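Local coordinates for LPXTG cell wall surface protein (Streptococcus gordonii, PDB 4IGB), which probably acts as an adhesin on the bacterial cell wall, the chain here comprising its two N-terminal domains, N1 and N2, at residues K103-Y108 against I180-G185; N37-S42 against S91-N96. All coordinates share one frame; numbering follows the deposited sequence.

Contact 1. Residues K103-Y108 against I180-G185; sequences KQVDAY and IRYADG
The carbonyl oxygen of Gln-104 is gripped twice. Ala-183 N donates to Gln-104 O over 2.9 Å in a nearly straight bond (170° at the hydrogen), and a water molecule donates to the same Gln-104 O from 2.8 Å while accepting from Asp-184 N. The water thus carries the pairing past the end of the strand into the type I turn of Tyr-182 to Gly-185. Further along, Asp-106 and Arg-181 form a hydrogen-bonded antiparallel pair, with Asp-106 N only 2.8 Å from Arg-181 O and Arg-181 N returning a more bent bond to Asp-106 O. These strands, 103-118 and 170-182, are neighbours in the eight-stranded antiparallel sheet of the N-terminal domain. Two long cationic side chains each use an aromatic partner. The side chains of Lys-103 and Tyr-182 cross at about a right angle, with Lys-103 CD over the centre of the ring, 3.6 Å from its centroid; NZ adds an off-centre cation-pi contact while hydrogen-bonding to Thr-186 OG1. The Arg-181 chain is extended to CD and bends at chi3 (-77°), which sets NE, salt-bridged to Glu-179. Its guanidinium, a flat cation suited to an aromatic face, stacks on Tyr-108 with planes within 16°. On the same face as Arg-181, Gln-104 NE2 donates to the syn lone pair of Asp-106 OD1 (3.0 Å), which has a second partner in Asn-96. The opposite face is largely apolar: Val-105 CG1 and Ile-180 CB meet at 3.9 Å beside Tyr-182, whose ring touches Val-105 CG2 and whose OH bonds to Asp-189 OD1.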
# COMPACT_ATOMS: atom_id res chain seq x y z
N LYS B 103 11.02 -3.00 -11.63
CA LYS B 103 10.26 -4.25 -11.58
C LYS B 103 8.75 -4.07 -11.78
O LYS B 103 8.14 -3.16 -11.21
CB LYS B 103 10.49 -4.95 -10.23
CG LYS B 103 11.94 -5.40 -9.98
CD LYS B 103 12.09 -5.89 -8.54
CE LYS B 103 13.32 -6.77 -8.37
NZ LYS B 103 13.49 -7.10 -6.92
N GLN B 104 8.15 -4.95 -12.57
CA GLN B 104 6.70 -4.98 -12.69
C GLN B 104 6.04 -5.47 -11.39
O GLN B 104 6.48 -6.46 -10.77
CB GLN B 104 6.26 -5.87 -13.85
CG GLN B 104 4.77 -6.17 -13.86
CD GLN B 104 4.38 -7.12 -14.98
OE1 GLN B 104 5.00 -7.12 -16.05
NE2 GLN B 104 3.36 -7.95 -14.75
N VAL B 105 4.98 -4.77 -11.00
CA VAL B 105 4.22 -5.08 -9.80
C VAL B 105 2.83 -5.55 -10.17
O VAL B 105 2.19 -4.98 -11.07
CB VAL B 105 4.12 -3.85 -8.86
CG1 VAL B 105 3.30 -4.18 -7.61
CG2 VAL B 105 5.50 -3.36 -8.48
N ASP B 106 2.37 -6.61 -9.50
CA ASP B 106 0.99 -7.09 -9.62
C ASP B 106 0.23 -6.91 -8.32
O ASP B 106 0.83 -6.86 -7.25
CB ASP B 106 0.94 -8.57 -10.01
CG ASP B 106 1.71 -8.87 -11.28
OD1 ASP B 106 1.66 -8.06 -12.23
OD2 ASP B 106 2.39 -9.91 -11.32
N ALA B 107 -1.09 -6.82 -8.41
CA ALA B 107 -1.93 -6.80 -7.23
C ALA B 107 -2.82 -8.04 -7.17
O ALA B 107 -3.27 -8.55 -8.19
CB ALA B 107 -2.80 -5.56 -7.20
N TYR B 108 -3.05 -8.51 -5.95
CA TYR B 108 -4.00 -9.59 -5.73
C TYR B 108 -5.04 -9.07 -4.75
O TYR B 108 -4.69 -8.43 -3.76
CB TYR B 108 -3.28 -10.83 -5.20
CG TYR B 108 -2.30 -11.37 -6.21
CD1 TYR B 108 -2.67 -12.40 -7.07
CD2 TYR B 108 -1.04 -10.81 -6.36
CE1 TYR B 108 -1.80 -12.89 -8.01
CE2 TYR B 108 -0.15 -11.30 -7.31
CZ TYR B 108 -0.55 -12.34 -8.14
OH TYR B 108 0.31 -12.82 -9.09
N ILE B 180 0.40 -6.61 -2.93
CA ILE B 180 1.20 -6.26 -4.10
C ILE B 180 2.45 -7.14 -4.11
O ILE B 180 2.97 -7.51 -3.06
CB ILE B 180 1.59 -4.78 -4.11
CG1 ILE B 180 2.16 -4.35 -2.74
CG2 ILE B 180 0.38 -3.95 -4.45
CD1 ILE B 180 2.70 -2.89 -2.72
N ARG B 181 2.94 -7.45 -5.30
CA ARG B 181 3.93 -8.51 -5.48
C ARG B 181 4.75 -8.20 -6.73
O ARG B 181 4.17 -7.87 -7.76
CB ARG B 181 3.16 -9.82 -5.69
CG ARG B 181 3.86 -11.07 -5.30
CD ARG B 181 2.99 -12.30 -5.63
NE ARG B 181 1.90 -12.53 -4.68
CZ ARG B 181 0.99 -13.49 -4.83
NH1 ARG B 181 1.03 -14.29 -5.90
NH2 ARG B 181 0.03 -13.65 -3.93
N TYR B 182 6.07 -8.30 -6.66
CA TYR B 182 6.85 -8.27 -7.88
C TYR B 182 6.53 -9.49 -8.77
O TYR B 182 6.58 -10.64 -8.32
CB TYR B 182 8.36 -8.22 -7.58
CG TYR B 182 8.84 -6.93 -6.93
CD1 TYR B 182 8.48 -5.70 -7.44
CD2 TYR B 182 9.66 -6.97 -5.80
CE1 TYR B 182 8.93 -4.52 -6.83
CE2 TYR B 182 10.11 -5.81 -5.19
CZ TYR B 182 9.74 -4.58 -5.71
OH TYR B 182 10.19 -3.41 -5.11
N ALA B 183 6.25 -9.23 -10.03
CA ALA B 183 5.94 -10.30 -10.96
C ALA B 183 7.14 -11.23 -11.15
O ALA B 183 6.97 -12.42 -11.37
CB ALA B 183 5.50 -9.74 -12.30
N ASP B 184 8.36 -10.69 -11.06
CA ASP B 184 9.54 -11.51 -11.33
C ASP B 184 9.85 -12.54 -10.24
O ASP B 184 10.70 -13.42 -10.42
CB ASP B 184 10.78 -10.65 -11.66
CG ASP B 184 11.27 -9.84 -10.48
OD1 ASP B 184 10.78 -10.03 -9.35
OD2 ASP B 184 12.18 -9.00 -10.68
N GLY B 185 9.15 -12.44 -9.10
CA GLY B 185 9.29 -13.43 -8.04
C GLY B 185 10.33 -13.11 -6.99
O GLY B 185 10.56 -13.91 -6.06
O HOH W 1 8.84 -7.87 -11.14

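Contact 2. Residues N37-S42 against S91-N96; sequences NVSVLS and SLKFTN
Val-38 to Val-40 run antiparallel to residues 91-96 of strand 84-100, the segment axes approaching to 4.6 Å at their closest and their directions 149° from one another. Ser-39 and Lys-93 are the hydrogen-bonded pair between the two non-hydrogen-bonded ones: Ser-39 N donates to Lys-93 O over 2.7 Å, and Lys-93 N donates back to Ser-39 O. Thr-95 N adds a bond to Asn-37 O, just before Val-38.

On one face of the sheet the side chains are apolar. Val-38 holds CG1 between its backbone N and carbonyl carbon (chi1 65°), which turns CG2 anti to N and over the Phe-94 ring, 4.0 Å from the centroid and offset toward the rim. A methyl of a branched side chain suits this CH-pi contact with a flat ring. Next to it, Val-40 CG2 and Leu-92 CD2 meet at 3.6 Å. Phe-139 and Ile-141 of strand 135-142, in another sheet, pack against this side, so Leu-92 and Phe-94 are buried here, with the valines at its margin.

The other face is more polar. One water donates to Asn-37 O and Lys-93 O and also bonds to Ser-39 OG (2.7 Å) and Thr-95 OG1, linking two backbone carbonyls with the hydroxyls of Ser-39 and Thr-95, short side chains that keep their oxygens near the backbone. Leu-41 lies over the aliphatic start of Lys-93, its CD2 3.8 Å from Lys-93 CB.

Beyond Val-40 the register slips by one. Leu-41 N bonds to Ser-91 O at 2.8 Å, Ser-42 N reaches the same Ser-91 O only weakly at 3.4 Å, and Ser-91 N donates to Ser-42 O. Two residues opposite one make a classic beta bulge, here in strand 38-43 at the edge of an antiparallel sheet.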
# COMPACT_ATOMS: atom_id res chain seq x y z
N ASN B 37 -7.00 -4.59 -16.72
CA ASN B 37 -5.90 -5.42 -16.26
C ASN B 37 -6.29 -6.41 -15.17
O ASN B 37 -5.46 -7.12 -14.66
CB ASN B 37 -4.65 -4.61 -15.91
CG ASN B 37 -4.82 -3.77 -14.64
OD1 ASN B 37 -3.85 -3.19 -14.14
ND2 ASN B 37 -6.02 -3.71 -14.12
N VAL B 38 -7.58 -6.49 -14.88
CA VAL B 38 -8.05 -7.43 -13.86
C VAL B 38 -8.33 -8.80 -14.47
O VAL B 38 -8.75 -8.90 -15.62
CB VAL B 38 -9.31 -6.91 -13.15
CG1 VAL B 38 -10.48 -6.84 -14.14
CG2 VAL B 38 -9.68 -7.81 -11.98
N SER B 39 -8.05 -9.85 -13.71
CA SER B 39 -8.47 -11.20 -14.07
C SER B 39 -9.04 -11.90 -12.84
O SER B 39 -8.69 -11.58 -11.71
CB SER B 39 -7.32 -12.00 -14.68
OG SER B 39 -6.18 -12.00 -13.83
N VAL B 40 -9.98 -12.81 -13.07
CA VAL B 40 -10.57 -13.56 -11.97
C VAL B 40 -9.80 -14.88 -11.84
O VAL B 40 -9.85 -15.71 -12.74
CB VAL B 40 -12.07 -13.83 -12.23
CG1 VAL B 40 -12.65 -14.74 -11.16
CG2 VAL B 40 -12.84 -12.51 -12.27
N LEU B 41 -9.08 -15.04 -10.74
CA LEU B 41 -8.34 -16.27 -10.48
C LEU B 41 -9.30 -17.40 -10.08
O LEU B 41 -9.12 -18.55 -10.46
CB LEU B 41 -7.30 -16.05 -9.37
CG LEU B 41 -6.23 -14.98 -9.61
CD1 LEU B 41 -5.10 -15.07 -8.57
CD2 LEU B 41 -5.66 -15.12 -11.02
N SER B 42 -10.31 -17.05 -9.30
CA SER B 42 -11.39 -17.99 -9.04
C SER B 42 -12.58 -17.20 -8.53
O SER B 42 -12.42 -16.10 -8.02
CB SER B 42 -10.98 -19.03 -8.01
OG SER B 42 -10.77 -18.43 -6.74
N SER B 91 -11.62 -14.20 -5.98
CA SER B 91 -10.18 -13.94 -5.93
C SER B 91 -9.73 -13.29 -7.24
O SER B 91 -9.99 -13.83 -8.33
CB SER B 91 -9.43 -15.26 -5.70
OG SER B 91 -8.04 -15.07 -5.93
N LEU B 92 -9.05 -12.15 -7.14
CA LEU B 92 -8.69 -11.39 -8.34
C LEU B 92 -7.20 -11.15 -8.46
O LEU B 92 -6.49 -11.07 -7.48
CB LEU B 92 -9.37 -10.01 -8.31
CG LEU B 92 -10.89 -10.05 -8.21
CD1 LEU B 92 -11.42 -8.65 -7.95
CD2 LEU B 92 -11.48 -10.64 -9.49
N LYS B 93 -6.76 -10.93 -9.69
CA LYS B 93 -5.43 -10.43 -9.92
C LYS B 93 -5.50 -9.20 -10.82
O LYS B 93 -6.23 -9.19 -11.81
CB LYS B 93 -4.57 -11.52 -10.57
CG LYS B 93 -3.15 -11.10 -10.81
CD LYS B 93 -2.38 -12.16 -11.58
CE LYS B 93 -0.99 -11.65 -11.96
NZ LYS B 93 -0.14 -12.77 -12.48
N PHE B 94 -4.76 -8.15 -10.45
CA PHE B 94 -4.52 -7.04 -11.36
C PHE B 94 -3.08 -7.14 -11.82
O PHE B 94 -2.17 -7.02 -11.03
CB PHE B 94 -4.77 -5.69 -10.69
CG PHE B 94 -6.18 -5.49 -10.23
CD1 PHE B 94 -7.08 -4.77 -11.00
CD2 PHE B 94 -6.62 -6.02 -9.02
CE1 PHE B 94 -8.40 -4.59 -10.59
CE2 PHE B 94 -7.93 -5.85 -8.60
CZ PHE B 94 -8.82 -5.12 -9.38
N THR B 95 -2.88 -7.39 -13.12
CA THR B 95 -1.55 -7.61 -13.66
C THR B 95 -0.88 -6.33 -14.18
O THR B 95 -1.49 -5.56 -14.92
CB THR B 95 -1.57 -8.66 -14.81
OG1 THR B 95 -2.14 -9.88 -14.34
CG2 THR B 95 -0.15 -8.94 -15.30
N ASN B 96 0.38 -6.14 -13.83
CA ASN B 96 1.15 -4.98 -14.27
C ASN B 96 0.46 -3.67 -13.89
O ASN B 96 -0.00 -2.94 -14.76
CB ASN B 96 1.39 -5.03 -15.78
CG ASN B 96 2.38 -3.99 -16.22
OD1 ASN B 96 3.09 -3.41 -15.39
ND2 ASN B 96 2.44 -3.72 -17.53
O HOH W 2 -4.96 -9.75 -14.60

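Contacts 1 and 2 share one sheet: strands 84-100 and 103-118, consecutive in the chain, are neighbours in it, and Phe-94 and Ala-107 join them through a backbone hydrogen bond. Contact 1 lies farther into the sheet and is partly buried, whereas contact 2 pairs the outermost strand, 38-43, and is a surface contact. Both have an apolar face and a bridging water, but contact 1 adds cationic side chains on aromatic rings, one of them a stack, and contact 2 adds hydroxyls and a bulge. Asp-106 bridges them, its OD1 accepting from Asn-96 N, and Tyr-108 OH packs on Lys-93 CE.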